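Local structure of beta-glucosidase (Chaetomella raphigera, 6JXG) at residues K11-A16 with M284-L289; L17-N22 with A47-P52; A465-V470 with E490-L495; V477-N482 with S496-I501; T617-N622 with G661-V666. The protein probably hydrolyses terminal, non-reducing beta-D-glucosyl residues with release of beta-D-glucose, as a secreted family 3 glycoside hydrolase of cellulose breakdown. All coordinates share one frame; numbering follows the deposited sequence.

Contact 1 of 5, residues K11-A16 with M284-L289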
# COMPACT_ATOMS: atom_id res chain seq x y z
N LYS A 11 18.03 26.35 -3.58
CA LYS A 11 19.20 27.19 -3.75
C LYS A 11 20.28 26.44 -4.54
O LYS A 11 20.77 26.94 -5.48
CB LYS A 11 19.73 27.69 -2.42
CG LYS A 11 21.02 28.39 -2.54
CD LYS A 11 21.18 29.45 -1.50
CE LYS A 11 22.44 30.29 -1.70
NZ LYS A 11 23.19 30.47 -0.45
N LYS A 12 20.54 25.21 -4.15
CA LYS A 12 21.51 24.39 -4.87
C LYS A 12 21.00 24.13 -6.29
O LYS A 12 21.74 24.29 -7.24
CB LYS A 12 21.76 23.09 -4.14
CG LYS A 12 22.39 23.34 -2.76
CD LYS A 12 22.55 22.03 -2.07
CE LYS A 12 22.75 22.22 -0.58
NZ LYS A 12 22.65 20.93 0.09
N ALA A 13 19.73 23.79 -6.44
CA ALA A 13 19.16 23.53 -7.77
C ALA A 13 19.25 24.73 -8.66
O ALA A 13 19.55 24.55 -9.82
CB ALA A 13 17.69 23.05 -7.69
N THR A 14 18.89 25.91 -8.16
CA THR A 14 18.93 27.12 -8.98
C THR A 14 20.39 27.38 -9.45
O THR A 14 20.61 27.78 -10.58
CB THR A 14 18.22 28.29 -8.24
OG1 THR A 14 16.81 27.93 -8.09
CG2 THR A 14 18.27 29.55 -9.04
N ALA A 15 21.35 27.17 -8.57
CA ALA A 15 22.75 27.36 -8.94
C ALA A 15 23.20 26.40 -10.03
O ALA A 15 23.89 26.80 -10.97
CB ALA A 15 23.63 27.20 -7.74
N ALA A 16 22.83 25.13 -9.93
CA ALA A 16 23.12 24.18 -10.99
C ALA A 16 22.45 24.50 -12.33
O ALA A 16 23.11 24.43 -13.42
CB ALA A 16 22.76 22.74 -10.50
N MET A 284 11.01 22.45 -14.56
CA MET A 284 11.12 20.98 -14.51
C MET A 284 12.46 20.56 -13.94
O MET A 284 12.55 19.75 -13.04
CB MET A 284 11.03 20.40 -15.91
CG MET A 284 9.72 20.44 -16.61
SD MET A 284 10.03 19.78 -18.30
CE MET A 284 8.59 20.14 -19.21
N VAL A 285 13.53 21.12 -14.48
CA VAL A 285 14.88 20.83 -14.03
C VAL A 285 15.17 21.27 -12.65
O VAL A 285 15.84 20.55 -11.90
CB VAL A 285 15.91 21.43 -15.02
CG1 VAL A 285 17.32 21.08 -14.55
CG2 VAL A 285 15.70 20.79 -16.38
N THR A 286 14.69 22.47 -12.27
CA THR A 286 14.86 22.94 -10.94
C THR A 286 14.26 21.95 -9.93
O THR A 286 14.88 21.66 -8.93
CB THR A 286 14.24 24.33 -10.72
OG1 THR A 286 14.78 25.29 -11.66
CG2 THR A 286 14.52 24.80 -9.34
N ARG A 287 13.10 21.42 -10.26
CA ARG A 287 12.39 20.50 -9.38
C ARG A 287 13.15 19.15 -9.23
O ARG A 287 13.34 18.64 -8.12
CB ARG A 287 10.99 20.27 -9.89
CG ARG A 287 10.03 21.45 -9.70
CD ARG A 287 8.71 21.26 -10.40
NE ARG A 287 7.77 22.32 -10.03
CZ ARG A 287 7.13 22.44 -8.87
NH1 ARG A 287 7.21 21.51 -7.94
NH2 ARG A 287 6.36 23.52 -8.68
N ILE A 288 13.55 18.56 -10.35
CA ILE A 288 14.29 17.29 -10.40
C ILE A 288 15.59 17.39 -9.59
O ILE A 288 15.86 16.57 -8.70
CB ILE A 288 14.63 16.89 -11.85
CG1 ILE A 288 13.33 16.67 -12.64
CG2 ILE A 288 15.46 15.60 -11.87
CD1 ILE A 288 13.42 16.72 -14.14
N LEU A 289 16.32 18.49 -9.82
CA LEU A 289 17.58 18.73 -9.10
C LEU A 289 17.28 19.02 -7.62
O LEU A 289 18.03 18.60 -6.74
CB LEU A 289 18.39 19.89 -9.76
CG LEU A 289 18.87 19.60 -11.20
CD1 LEU A 289 19.69 20.80 -11.64
CD2 LEU A 289 19.72 18.33 -11.33
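Small methyl groups carry most of this helix-to-helix contact. Ala-13 points its CB at the partner helix and meets CB of Leu-289 at 3.8 Å; one turn on, Ala-16 CB lies 3.8 Å from Leu-289 CD1. The leucine CB meets Ala-13 whatever its torsion, while CG, anti to the carbonyl carbon (chi1 -64°) and beside the backbone N, carries CD1 on to Ala-16. With the small Ala-13 and Ala-16 at the crossing, the axes of 11-16 and 284-289 pass 8.5 Å apart, their directions 131° from one another. This packs the N-terminal helix 7-17 against helix 278-294, late in the TIM-barrel-type domain of the family 3 hydrolases, so the start of the chain is laid against a helix more than 260 residues away. Closer still is a methyl-to-backbone contact, Ala-13 CB to Thr-286 O at 3.4 Å. The two threonines run abreast, with the CG2 methyl of Thr-286 4.1 Å from OG1 of Thr-14. Their hydroxyls bond inside their own helices, Thr-14 OG1 to Tyr-10 O and Thr-286 OG1 to Asp-282 O.

Contact 2 of 5, residues L17-N22 with A47-P52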
# COMPACT_ATOMS: atom_id res chain seq x y z
N LEU A 17 21.18 24.88 -12.28
CA LEU A 17 20.43 25.22 -13.47
C LEU A 17 21.18 26.27 -14.33
O LEU A 17 21.14 26.27 -15.57
CB LEU A 17 19.05 25.76 -13.10
CG LEU A 17 18.08 26.05 -14.24
CD1 LEU A 17 17.50 24.81 -14.86
CD2 LEU A 17 16.96 27.01 -13.83
N ALA A 18 21.77 27.24 -13.63
CA ALA A 18 22.47 28.33 -14.29
C ALA A 18 23.71 27.85 -15.14
O ALA A 18 24.16 28.52 -16.02
CB ALA A 18 22.89 29.34 -13.26
N LYS A 19 24.21 26.67 -14.89
CA LYS A 19 25.32 26.13 -15.66
C LYS A 19 24.93 25.28 -16.85
O LYS A 19 25.80 24.75 -17.50
CB LYS A 19 26.19 25.32 -14.77
CG LYS A 19 26.60 26.18 -13.61
CD LYS A 19 27.93 25.81 -13.09
CE LYS A 19 27.89 24.54 -12.33
NZ LYS A 19 29.30 24.02 -12.42
N LEU A 20 23.65 25.10 -17.08
CA LEU A 20 23.19 24.11 -18.06
C LEU A 20 22.80 24.67 -19.38
O LEU A 20 22.21 25.73 -19.46
CB LEU A 20 21.97 23.36 -17.49
CG LEU A 20 22.17 22.58 -16.23
CD1 LEU A 20 20.92 21.81 -15.86
CD2 LEU A 20 23.37 21.62 -16.37
N SER A 21 23.11 23.94 -20.45
CA SER A 21 22.55 24.27 -21.75
C SER A 21 21.14 23.75 -21.87
O SER A 21 20.70 22.97 -21.07
CB SER A 21 23.38 23.65 -22.82
OG SER A 21 23.16 22.24 -22.79
N ASN A 22 20.45 24.14 -22.94
CA ASN A 22 19.12 23.59 -23.18
C ASN A 22 19.17 22.13 -23.54
O ASN A 22 18.31 21.38 -23.12
CB ASN A 22 18.37 24.36 -24.26
CG ASN A 22 17.35 25.30 -23.69
OD1 ASN A 22 17.33 25.60 -22.48
ND2 ASN A 22 16.50 25.76 -24.54
N ALA A 47 27.70 15.84 -16.71
CA ALA A 47 28.97 15.84 -15.99
C ALA A 47 29.28 17.23 -15.46
O ALA A 47 29.87 17.32 -14.41
CB ALA A 47 30.10 15.30 -16.88
N SER A 48 28.82 18.28 -16.13
CA SER A 48 29.17 19.66 -15.69
C SER A 48 28.62 19.98 -14.29
O SER A 48 29.15 20.82 -13.62
CB SER A 48 28.66 20.75 -16.64
OG SER A 48 27.24 20.65 -16.73
N ILE A 49 27.59 19.28 -13.83
CA ILE A 49 27.11 19.51 -12.46
C ILE A 49 27.25 18.28 -11.58
O ILE A 49 26.67 18.23 -10.45
CB ILE A 49 25.65 20.03 -12.47
CG1 ILE A 49 24.71 19.05 -13.20
CG2 ILE A 49 25.56 21.41 -13.12
CD1 ILE A 49 23.22 19.32 -12.92
N GLY A 50 27.98 17.25 -12.08
CA GLY A 50 28.20 16.02 -11.32
C GLY A 50 26.93 15.20 -11.15
O GLY A 50 26.75 14.46 -10.20
N LEU A 51 25.97 15.38 -12.06
CA LEU A 51 24.72 14.62 -11.99
C LEU A 51 24.94 13.27 -12.66
O LEU A 51 25.28 13.23 -13.85
CB LEU A 51 23.65 15.36 -12.76
CG LEU A 51 22.22 14.76 -12.65
CD1 LEU A 51 21.63 15.06 -11.26
CD2 LEU A 51 21.34 15.43 -13.69
N PRO A 52 24.68 12.18 -11.96
CA PRO A 52 24.80 10.86 -12.62
C PRO A 52 23.69 10.58 -13.60
O PRO A 52 22.79 11.37 -13.75
CB PRO A 52 24.74 9.88 -11.48
CG PRO A 52 23.78 10.52 -10.50
CD PRO A 52 24.06 12.05 -10.62
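Ser-21 OG is the best-held polar atom, gripped twice: it bonds Thr-23 OG1 and caps a backbone N just past 17-22, at the N-cap of helix 22-29. Ser-21 N in turn donates to Asp-24 OD2, an exchange like that of a capping box. The link to 47-52 is made by the residues just before this cap. A type I turn from Leu-17 to Leu-20, closed by Leu-20 N to Leu-17 O at 3.2 Å, follows on from helix 7-17 and presents Lys-19 and Leu-20 to the other loop. Lys-19 bends at chi3 (-73°), which brings NZ to Ser-48 O at 3.4 Å, a weak hydrogen bond. On the way its CE passes CG2 of Ile-49 at 4.0 Å, the two chains passing one another head to tail. The site lies on the surface of the barrel-type N-terminal part, where the link between helices 7-17 and 22-29 meets the loop between strands 41-42 and 55-57. Leu-20 crosses Ile-49 at about a right angle, its CD2 3.9 Å from Ile-49 CG2. Ile-49 holds CG1 in the crowded position between N and carbonyl carbon (chi1 58°), which leaves CG2 beside the backbone N and in touch with both Lys-19 and Leu-20. Leu-20 CD2 also passes Ser-48 OG at 4.0 Å, and Ile-28 and Val-46 add to its apolar surroundings. Past Ile-49 the chain turns through Gly-50, whose phi is positive (69°) and whose N bonds Ala-47 O at 3.0 Å; Gly-50 and Leu-51 both face Val-46 in a G1 beta bulge.

Contact 3 of 5, residues A465-V470 with E490-L495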
# COMPACT_ATOMS: atom_id res chain seq x y z
N ALA A 465 -13.99 -25.25 -3.02
CA ALA A 465 -14.17 -26.70 -3.20
C ALA A 465 -13.10 -27.53 -2.51
O ALA A 465 -13.40 -28.56 -1.91
CB ALA A 465 -14.32 -27.03 -4.70
N LEU A 466 -11.85 -27.07 -2.46
CA LEU A 466 -10.86 -27.73 -1.65
C LEU A 466 -11.19 -27.78 -0.16
O LEU A 466 -11.02 -28.84 0.53
CB LEU A 466 -9.46 -27.07 -1.84
CG LEU A 466 -8.27 -27.83 -1.27
CD1 LEU A 466 -8.15 -29.20 -1.90
CD2 LEU A 466 -7.00 -26.99 -1.50
N VAL A 467 -11.53 -26.63 0.39
CA VAL A 467 -11.95 -26.57 1.78
C VAL A 467 -13.16 -27.48 2.05
O VAL A 467 -13.13 -28.22 3.00
CB VAL A 467 -12.27 -25.14 2.27
CG1 VAL A 467 -12.57 -25.16 3.78
CG2 VAL A 467 -11.03 -24.29 2.05
N GLN A 468 -14.17 -27.44 1.17
CA GLN A 468 -15.36 -28.31 1.32
C GLN A 468 -14.98 -29.83 1.38
O GLN A 468 -15.50 -30.56 2.23
CB GLN A 468 -16.30 -28.06 0.20
CG GLN A 468 -17.05 -26.79 0.37
CD GLN A 468 -17.78 -26.36 -0.85
OE1 GLN A 468 -17.41 -26.70 -1.96
NE2 GLN A 468 -18.86 -25.60 -0.64
N ALA A 469 -14.02 -30.24 0.53
CA ALA A 469 -13.47 -31.59 0.55
C ALA A 469 -12.78 -31.94 1.87
O ALA A 469 -12.90 -33.08 2.39
CB ALA A 469 -12.50 -31.77 -0.61
N VAL A 470 -12.03 -31.00 2.42
CA VAL A 470 -11.33 -31.27 3.63
C VAL A 470 -12.35 -31.36 4.78
O VAL A 470 -12.23 -32.26 5.66
CB VAL A 470 -10.27 -30.18 3.89
CG1 VAL A 470 -9.60 -30.35 5.23
CG2 VAL A 470 -9.19 -30.29 2.79
N GLU A 490 -18.49 -16.97 2.82
CA GLU A 490 -19.74 -17.57 3.30
C GLU A 490 -19.77 -19.10 3.08
O GLU A 490 -20.14 -19.83 3.96
CB GLU A 490 -20.96 -16.94 2.61
CG GLU A 490 -21.12 -15.46 2.89
CD GLU A 490 -21.19 -15.15 4.37
OE1 GLU A 490 -20.26 -14.57 4.95
OE2 GLU A 490 -22.20 -15.53 4.99
N ASP A 491 -19.32 -19.57 1.93
CA ASP A 491 -19.26 -21.04 1.75
C ASP A 491 -18.34 -21.76 2.71
O ASP A 491 -18.61 -22.94 3.11
CB ASP A 491 -18.81 -21.39 0.32
CG ASP A 491 -19.82 -21.01 -0.71
OD1 ASP A 491 -20.99 -20.82 -0.33
OD2 ASP A 491 -19.43 -20.78 -1.89
N ILE A 492 -17.24 -21.11 3.08
CA ILE A 492 -16.29 -21.72 3.97
C ILE A 492 -16.85 -21.72 5.38
O ILE A 492 -16.80 -22.75 6.07
CB ILE A 492 -14.92 -21.04 3.88
CG1 ILE A 492 -14.35 -21.45 2.54
CG2 ILE A 492 -14.05 -21.40 5.09
CD1 ILE A 492 -13.04 -20.76 2.19
N LEU A 493 -17.42 -20.59 5.79
CA LEU A 493 -17.99 -20.40 7.11
C LEU A 493 -19.20 -21.31 7.43
O LEU A 493 -19.47 -21.63 8.59
CB LEU A 493 -18.42 -18.93 7.25
CG LEU A 493 -17.28 -17.90 7.40
CD1 LEU A 493 -17.80 -16.50 7.17
CD2 LEU A 493 -16.57 -18.03 8.72
N ALA A 494 -19.87 -21.75 6.41
CA ALA A 494 -21.03 -22.64 6.56
C ALA A 494 -20.60 -24.04 6.92
O ALA A 494 -21.43 -24.86 7.20
CB ALA A 494 -21.85 -22.66 5.27
N LEU A 495 -19.30 -24.31 6.95
CA LEU A 495 -18.80 -25.63 7.27
C LEU A 495 -18.54 -25.79 8.73
O LEU A 495 -17.66 -25.14 9.27
CB LEU A 495 -17.52 -25.93 6.48
CG LEU A 495 -17.70 -25.88 4.96
CD1 LEU A 495 -16.32 -25.76 4.27
CD2 LEU A 495 -18.44 -27.12 4.44
O HOH W 1 -20.15 -24.74 1.73
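Helices 463-471 and 490-493 sit next to each other on one face of the mixed sheet in the C-terminal alpha/beta domain of this family 3 enzyme, and 465-470 with 490-495 is the seam between them. Along the first helix the contact starts at Val-467, which points at the partner and divides its two methyls. CG1, anti to the backbone N (chi1 -174°), meets Leu-495 CD1 at 3.8 Å, the side chains crossing obliquely. CG2, beside the backbone N, reaches Ile-492 CD1 at 4.1 Å, here nearly at a right angle. Beneath them both Val-467 and Ile-492 rest on Ile-436 of strand 431-438, so the seam is closed on the sheet side by aliphatic groups.

Gln-468 comes next and works in two ways. Its CG and its CA lie over Leu-495 CD1, the CA at 4.0 Å, so that one leucine methyl is held between the side chain of Val-467 and the start of Gln-468. Beyond CG the glutamine runs extended toward Asp-491, where its NE2 lies 4.3 Å from Asp-491 CB. The polar link is made by a water rather than directly: the water accepts from Gln-468 NE2 at 2.8 Å and donates to the backbone carbonyl of the aspartate, Asp-491 O, at 2.7 Å.

Contact 4 of 5, residues V477-N482 with S496-I501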
# COMPACT_ATOMS: atom_id res chain seq x y z
N VAL A 477 -10.76 -28.51 11.15
CA VAL A 477 -10.11 -27.91 10.02
C VAL A 477 -9.67 -26.50 10.31
O VAL A 477 -10.48 -25.66 10.71
CB VAL A 477 -11.07 -27.87 8.82
CG1 VAL A 477 -10.37 -27.26 7.59
CG2 VAL A 477 -11.62 -29.28 8.52
N ILE A 478 -8.42 -26.22 10.00
CA ILE A 478 -7.92 -24.82 10.08
C ILE A 478 -7.73 -24.35 8.63
O ILE A 478 -7.01 -25.05 7.86
CB ILE A 478 -6.53 -24.84 10.71
CG1 ILE A 478 -6.54 -25.57 12.06
CG2 ILE A 478 -5.92 -23.43 10.76
CD1 ILE A 478 -7.44 -25.04 13.11
N VAL A 479 -8.35 -23.26 8.22
CA VAL A 479 -8.17 -22.69 6.89
C VAL A 479 -7.15 -21.54 6.94
O VAL A 479 -7.35 -20.57 7.64
CB VAL A 479 -9.48 -22.18 6.27
CG1 VAL A 479 -9.28 -21.60 4.88
CG2 VAL A 479 -10.52 -23.29 6.23
N VAL A 480 -6.08 -21.67 6.17
CA VAL A 480 -5.10 -20.57 5.92
C VAL A 480 -5.33 -19.98 4.56
O VAL A 480 -5.26 -20.72 3.57
CB VAL A 480 -3.66 -21.06 6.04
CG1 VAL A 480 -2.67 -19.96 5.70
CG2 VAL A 480 -3.47 -21.57 7.43
N ILE A 481 -5.52 -18.64 4.49
CA ILE A 481 -5.82 -18.00 3.27
C ILE A 481 -4.74 -16.98 2.97
O ILE A 481 -4.54 -16.08 3.79
CB ILE A 481 -7.16 -17.29 3.34
CG1 ILE A 481 -8.29 -18.23 3.69
CG2 ILE A 481 -7.51 -16.63 2.01
CD1 ILE A 481 -9.66 -17.55 3.69
N ASN A 482 -4.08 -17.14 1.81
CA ASN A 482 -3.13 -16.13 1.30
C ASN A 482 -3.80 -15.40 0.13
O ASN A 482 -3.84 -15.92 -0.98
CB ASN A 482 -1.81 -16.81 0.89
CG ASN A 482 -0.99 -17.25 2.07
OD1 ASN A 482 -0.35 -16.41 2.80
ND2 ASN A 482 -0.98 -18.55 2.31
N SER A 496 -19.28 -26.68 9.39
CA SER A 496 -19.13 -26.77 10.84
C SER A 496 -17.76 -27.30 11.27
O SER A 496 -17.28 -26.96 12.32
CB SER A 496 -20.27 -27.60 11.44
OG SER A 496 -20.07 -28.92 10.95
N SER A 497 -17.06 -28.09 10.47
CA SER A 497 -15.75 -28.53 10.88
C SER A 497 -14.60 -27.48 10.76
O SER A 497 -13.52 -27.70 11.28
CB SER A 497 -15.32 -29.82 10.10
OG SER A 497 -15.77 -29.77 8.78
N VAL A 498 -14.87 -26.35 10.14
CA VAL A 498 -13.85 -25.25 10.04
C VAL A 498 -13.84 -24.53 11.38
O VAL A 498 -14.84 -23.86 11.79
CB VAL A 498 -14.15 -24.30 8.90
CG1 VAL A 498 -13.21 -23.06 8.95
CG2 VAL A 498 -13.97 -25.01 7.55
N LYS A 499 -12.77 -24.78 12.10
CA LYS A 499 -12.63 -24.31 13.47
C LYS A 499 -11.83 -23.02 13.55
O LYS A 499 -11.98 -22.31 14.53
CB LYS A 499 -11.92 -25.35 14.35
CG LYS A 499 -12.57 -26.75 14.34
CD LYS A 499 -14.03 -26.69 14.74
CE LYS A 499 -14.62 -28.09 14.90
NZ LYS A 499 -16.07 -27.90 14.92
N ALA A 500 -10.98 -22.72 12.55
CA ALA A 500 -10.20 -21.45 12.55
C ALA A 500 -9.91 -21.01 11.12
O ALA A 500 -9.74 -21.85 10.21
CB ALA A 500 -8.96 -21.56 13.39
N ILE A 501 -10.00 -19.70 10.89
CA ILE A 501 -9.66 -19.14 9.60
C ILE A 501 -8.57 -18.07 9.87
O ILE A 501 -8.78 -17.12 10.62
CB ILE A 501 -10.87 -18.52 8.90
CG1 ILE A 501 -11.94 -19.57 8.65
CG2 ILE A 501 -10.47 -17.94 7.57
CD1 ILE A 501 -13.16 -18.95 8.04
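Three backbone hydrogen bonds join these parallel strands. Val-477 N donates to Ser-497 O at 2.9 Å from above the carbonyl plane, Lys-499 N to Val-477 O at 2.8 Å in the plane, and Val-479 N to Ala-500 O at 2.8 Å, the straightest at 166°. Between the first pair and the next the register slips by one residue, Val-477 facing Val-498 but Ile-478 facing Ala-500: a beta bulge at Lys-499. Weaker CA-H...O contacts fill the gaps, such as Ile-501 CA to Val-479 O.

The side chains pack on both faces. On one, Val-479 CG2 meets Val-498 CG1 at 3.8 Å in an oblique crossing, while Ile-481 and Ile-501 run abreast, CD1 of Ile-481 4.0 Å from CG2 of Ile-501; helix 463-471 covers the valines with Val-467. On the other, Ile-478 CD1 touches Ala-500 CB at 3.8 Å, and the side chain of Ile-478 is about 4 Å from an attached mannose.

The one charged group is folded aside: Lys-499, bent at chi2, takes NZ back to Ser-496 O at 3.0 Å. Strands 477-483 and 498-503 are the ends of a beta-alpha-beta unit. The bond from Val-479 N to Ala-500 O joins buried residues among aliphatic side chains, so it probably lies in a low-dielectric setting and may count for more than one at the surface.

Contact 5 of 5, residues T617-N622 with G661-V666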
# COMPACT_ATOMS: atom_id res chain seq x y z
N THR A 617 -7.52 9.72 24.63
CA THR A 617 -6.87 8.58 25.17
C THR A 617 -7.84 7.56 25.69
O THR A 617 -9.02 7.85 25.88
CB THR A 617 -5.82 8.87 26.26
OG1 THR A 617 -6.46 9.21 27.49
CG2 THR A 617 -4.89 10.02 25.81
N ALA A 618 -7.31 6.37 25.93
CA ALA A 618 -8.09 5.33 26.59
C ALA A 618 -7.16 4.36 27.25
O ALA A 618 -5.94 4.30 26.94
CB ALA A 618 -9.03 4.61 25.61
N LYS A 619 -7.72 3.61 28.19
CA LYS A 619 -6.99 2.55 28.84
C LYS A 619 -7.40 1.21 28.26
O LYS A 619 -8.62 0.92 28.15
CB LYS A 619 -7.25 2.51 30.36
CG LYS A 619 -6.60 1.31 31.03
CD LYS A 619 -6.42 1.61 32.51
CE LYS A 619 -7.64 1.37 33.35
NZ LYS A 619 -7.91 -0.07 33.22
N VAL A 620 -6.40 0.36 27.93
CA VAL A 620 -6.68 -0.95 27.36
C VAL A 620 -6.02 -1.96 28.30
O VAL A 620 -4.88 -1.72 28.81
CB VAL A 620 -6.02 -1.11 25.99
CG1 VAL A 620 -6.24 -2.50 25.45
CG2 VAL A 620 -6.58 -0.07 25.02
N THR A 621 -6.76 -3.04 28.55
CA THR A 621 -6.38 -4.06 29.52
C THR A 621 -6.47 -5.37 28.84
O THR A 621 -7.49 -5.65 28.21
CB THR A 621 -7.37 -4.08 30.68
OG1 THR A 621 -7.26 -2.82 31.41
CG2 THR A 621 -7.04 -5.18 31.63
N ASN A 622 -5.43 -6.18 28.98
CA ASN A 622 -5.45 -7.57 28.55
C ASN A 622 -6.18 -8.36 29.61
O ASN A 622 -5.66 -8.54 30.71
CB ASN A 622 -4.03 -8.11 28.38
CG ASN A 622 -3.98 -9.55 27.91
OD1 ASN A 622 -4.94 -10.30 28.03
ND2 ASN A 622 -2.82 -9.95 27.33
N GLY A 661 -3.44 -9.71 32.03
CA GLY A 661 -3.85 -8.90 33.15
C GLY A 661 -3.26 -7.48 33.20
O GLY A 661 -3.64 -6.69 34.06
N LYS A 662 -2.40 -7.11 32.26
CA LYS A 662 -1.80 -5.76 32.29
C LYS A 662 -2.57 -4.72 31.45
O LYS A 662 -3.34 -5.03 30.53
CB LYS A 662 -0.34 -5.76 31.86
CG LYS A 662 0.48 -6.91 32.37
CD LYS A 662 0.82 -6.74 33.83
CE LYS A 662 1.77 -7.83 34.29
NZ LYS A 662 1.52 -8.04 35.72
N SER A 663 -2.33 -3.45 31.79
CA SER A 663 -3.08 -2.35 31.23
C SER A 663 -2.09 -1.31 30.76
O SER A 663 -0.96 -1.25 31.25
CB SER A 663 -4.00 -1.69 32.27
OG SER A 663 -4.99 -2.57 32.79
N GLY A 664 -2.52 -0.55 29.79
CA GLY A 664 -1.72 0.57 29.23
C GLY A 664 -2.61 1.64 28.65
O GLY A 664 -3.80 1.45 28.51
N THR A 665 -2.01 2.76 28.30
CA THR A 665 -2.73 3.83 27.65
C THR A 665 -2.49 3.91 26.13
O THR A 665 -1.37 3.78 25.68
CB THR A 665 -2.35 5.13 28.28
OG1 THR A 665 -2.78 5.11 29.67
CG2 THR A 665 -3.02 6.27 27.57
N VAL A 666 -3.56 4.05 25.37
CA VAL A 666 -3.50 4.36 23.93
C VAL A 666 -3.81 5.81 23.73
O VAL A 666 -4.57 6.37 24.44
CB VAL A 666 -4.39 3.42 23.07
CG1 VAL A 666 -3.84 2.04 23.21
CG2 VAL A 666 -5.84 3.47 23.47
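Thr-621 and Ser-663 take the same first torsion, each oxygen anti to its own carbonyl carbon (chi1 -66° and -62°), and this turns the two hydroxyls onto one another. OG1 of Thr-621 and OG of Ser-663 bond at 2.7 Å, and either may be the donor. They belong to a non-hydrogen-bonded antiparallel pair whose CA atoms come as near as 4.1 Å. Val-666, with CG1 anti to the carbonyl carbon and CG2 in the crowded position, sets both methyls against Val-620, crossing it at about a right angle. Val-666 CG1 lies 3.9 Å from Val-620 CG2. Ala-618 CB adds to the same side, 4.0 Å from Val-666 CG2.

The strands are neighbours in the three-stranded antiparallel sheet of the fibronectin type III-like domain, a beta sandwich. Val-620 and Val-666 face its interior, touching strand 649-658 of the four-stranded sheet at Leu-658 and Ile-656, while Lys-619, Thr-621, Ser-663 and Thr-665 lie on the outer face.

Of the backbone bonds, Val-620 N to Gly-664 O at 2.9 Å is the straightest, 169° at the hydrogen. Gly-664 N returns to Val-620 O at 2.8 Å, and both bonds of this pair lie nearly along the C=O axes. Ala-618 and Val-666 also bond in both directions, Ala-618 N coming in the carbonyl plane of Val-666. At the far end Asn-622 N reaches Lys-662 O at 2.8 Å, followed by a bent, weak bond from Gly-661 N to Asn-622 O. The side-chain carboxamide of Asn-622 turns elsewhere: ND2 bonds Val-626 O and Leu-658 O, OD1 bonds Gly-624 N.

In the fold
The five contacts sample three domains in chain order. Contacts 1 and 2, centres 10 Å apart, share the N-terminal barrel-type domain, contact 2 nested in the loop that contact 1 closes; Leu-17 on Val-285 and Leu-51 on Leu-289 join them into one apolar cluster. Contacts 3 and 4, centres 9 Å apart, lie on the other side of the chain's centre, some 60 Å away, and their segments alternate along the chain: the helices of 3 cover the strands of 4, with Val-467 on Val-479. Contact 5, in the fibronectin-like domain, is 31 Å from contact 4 and 50 Å from contact 1, centre to centre. These three groups do not touch one another.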